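Local coordinates for protein aminoglycoside phosphotransferase (Streptomyces rimosus, PDB 6FUC) that probably confers streptomycin resistance by transferring a phosphate group from ATP to the antibiotic, as an aminoglycoside phosphotransferase of kinase-like fold, at residues P126-L131 with L213-P218. Residues are numbered along the deposited sequence; the frame is centred on the assembly and turned at random.
Sequences PFTREL and LGRADP
R215 and T128 meet in a single parallel beta-bridge, by which the loop between helices 100-117 and 131-143 lies along strand 214-216 of the kinase-like fold. R215 N donates a hydrogen bond to F127 O (3.0 Å), and R129 N donates one to R215 O (2.9 Å), while the other edge of the strand pairs with strand 184-186 through G214 and A216. R215 exemplifies a side chain that adds contacts to so short a pairing, atom by atom. Its CB, pointing at the loop, lies 3.5 Å from E130 OE2, and CG passes F127 O at 3.9 Å. CD again skirts E130 OE2. A bend at chi3 (-69°) then turns the guanidinium across T128, whose CG2 sits over one face, 3.3 Å from R215 NH2. NE forms a salt bridge to E130 OE2 at 3.0 Å; the oxygen lies near the guanidinium plane, yet NE approaches from above the carboxylate, the two planes being 53° apart. NH1 hydrogen-bonds to P122 O, so all three nitrogens have partners, limiting rotation. A CB on G214 would clash with the carbonyl carbons of F127 and T128. At the tip, a water accepts from R215 NH2 and donates to E130 OE1 at 2.7 Å.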
loop_
_atom_site.group_PDB
_atom_site.type_symbol
_atom_site.label_atom_id
_atom_site.label_comp_id
_atom_site.label_asym_id
_atom_site.label_seq_id
_atom_site.Cartn_x
_atom_site.Cartn_y
_atom_site.Cartn_z
ATOM N N PRO A 126 -8.090 -0.665 15.215
ATOM C CA PRO A 126 -8.733 -1.969 15.122
ATOM C C PRO A 126 -7.964 -2.995 14.302
ATOM O O PRO A 126 -8.274 -4.193 14.349
ATOM C CB PRO A 126 -10.062 -1.649 14.307
ATOM C CG PRO A 126 -10.288 -0.254 14.584
ATOM C CD PRO A 126 -8.970 0.409 14.647
ATOM N N PHE A 127 -7.007 -2.519 13.527
ATOM C CA PHE A 127 -6.410 -3.329 12.442
ATOM C C PHE A 127 -4.931 -3.564 12.713
ATOM O O PHE A 127 -4.225 -2.708 13.267
ATOM C CB PHE A 127 -6.542 -2.559 11.132
ATOM C CG PHE A 127 -7.952 -2.117 10.869
ATOM C CD1 PHE A 127 -8.910 -3.006 10.557
ATOM C CD2 PHE A 127 -8.292 -0.792 10.987
ATOM C CE1 PHE A 127 -10.226 -2.618 10.332
ATOM C CE2 PHE A 127 -9.593 -0.379 10.773
ATOM C CZ PHE A 127 -10.578 -1.289 10.465
ATOM N N THR A 128 -4.478 -4.727 12.243
ATOM C CA THR A 128 -3.079 -5.099 12.330
ATOM C C THR A 128 -2.550 -5.587 10.985
ATOM O O THR A 128 -3.267 -6.215 10.217
ATOM C CB THR A 128 -2.857 -6.159 13.394
ATOM O OG1 THR A 128 -3.456 -7.403 12.982
ATOM C CG2 THR A 128 -3.291 -5.715 14.748
ATOM N N ARG A 129 -1.268 -5.343 10.759
ATOM C CA ARG A 129 -0.522 -6.032 9.670
ATOM C C ARG A 129 0.860 -6.361 10.236
ATOM O O ARG A 129 1.898 -6.079 9.670
ATOM C CB ARG A 129 -0.439 -5.220 8.372
ATOM C CG ARG A 129 0.202 -3.875 8.467
ATOM C CD ARG A 129 1.082 -3.593 7.282
ATOM N NE ARG A 129 2.231 -4.531 7.310
ATOM C CZ ARG A 129 3.122 -4.681 6.335
ATOM N NH1 ARG A 129 3.052 -4.064 5.163
ATOM N NH2 ARG A 129 4.192 -5.421 6.591
ATOM N N GLU A 130 0.853 -6.978 11.423
ATOM C CA GLU A 130 2.043 -7.238 12.163
ATOM C C GLU A 130 2.820 -8.396 11.536
ATOM O O GLU A 130 2.306 -9.142 10.686
ATOM C CB GLU A 130 1.752 -7.442 13.659
ATOM C CG GLU A 130 1.358 -6.161 14.360
ATOM C CD GLU A 130 0.593 -6.340 15.609
ATOM O OE1 GLU A 130 -0.064 -7.442 15.798
ATOM O OE2 GLU A 130 0.568 -5.400 16.439
ATOM N N LEU A 131 4.071 -8.534 11.986
ATOM C CA LEU A 131 4.969 -9.407 11.260
ATOM C C LEU A 131 4.506 -10.849 11.299
ATOM O O LEU A 131 4.730 -11.593 10.349
ATOM C CB LEU A 131 6.373 -9.233 11.856
ATOM C CG LEU A 131 7.442 -10.076 11.215
ATOM C CD1 LEU A 131 7.505 -9.913 9.720
ATOM C CD2 LEU A 131 8.749 -9.710 11.853
ATOM N N LEU A 213 -3.802 -1.506 5.879
ATOM C CA LEU A 213 -3.601 -0.568 6.996
ATOM C C LEU A 213 -3.613 -1.346 8.316
ATOM O O LEU A 213 -4.434 -2.242 8.537
ATOM C CB LEU A 213 -4.714 0.451 6.952
ATOM C CG LEU A 213 -4.729 1.470 8.071
ATOM C CD1 LEU A 213 -4.919 2.906 7.633
ATOM C CD2 LEU A 213 -5.445 1.089 9.227
ATOM N N GLY A 214 -2.717 -0.963 9.230
ATOM C CA GLY A 214 -2.760 -1.547 10.561
ATOM C C GLY A 214 -1.461 -1.421 11.262
ATOM O O GLY A 214 -0.440 -1.001 10.679
ATOM N N ARG A 215 -1.430 -1.858 12.530
ATOM C CA ARG A 215 -0.211 -1.862 13.304
ATOM C C ARG A 215 0.887 -2.631 12.590
ATOM O O ARG A 215 0.673 -3.760 12.126
ATOM C CB ARG A 215 -0.436 -2.588 14.637
ATOM C CG ARG A 215 -1.221 -1.788 15.646
ATOM C CD ARG A 215 -1.095 -2.344 17.042
ATOM N NE ARG A 215 -1.730 -3.623 17.273
ATOM C CZ ARG A 215 -3.005 -3.751 17.639
ATOM N NH1 ARG A 215 -3.764 -2.667 17.712
ATOM N NH2 ARG A 215 -3.520 -4.928 17.910
ATOM N N ALA A 216 2.114 -2.079 12.635
ATOM C CA ALA A 216 3.301 -2.734 12.192
ATOM C C ALA A 216 4.501 -1.857 12.557
ATOM O O ALA A 216 4.357 -0.720 13.002
ATOM C CB ALA A 216 3.286 -3.018 10.687
ATOM N N ASP A 217 5.701 -2.384 12.346
ATOM C CA ASP A 217 6.904 -1.592 12.453
ATOM C C ASP A 217 6.853 -0.462 11.394
ATOM O O ASP A 217 6.476 -0.742 10.250
ATOM C CB ASP A 217 8.095 -2.536 12.207
ATOM C CG ASP A 217 9.444 -1.927 12.387
ATOM O OD1 ASP A 217 9.757 -0.861 11.824
ATOM O OD2 ASP A 217 10.237 -2.521 13.103
ATOM N N PRO A 218 7.255 0.769 11.744
ATOM C CA PRO A 218 7.223 1.820 10.696
ATOM C C PRO A 218 7.999 1.491 9.434
ATOM O O PRO A 218 7.686 2.025 8.378
ATOM C CB PRO A 218 7.803 3.018 11.412
ATOM C CG PRO A 218 8.561 2.487 12.589
ATOM C CD PRO A 218 7.764 1.260 13.022
HETATM O O HOH W 1 -3.729 -5.316 7.711
HETATM O O HOH W 2 -1.670 -7.141 17.947
#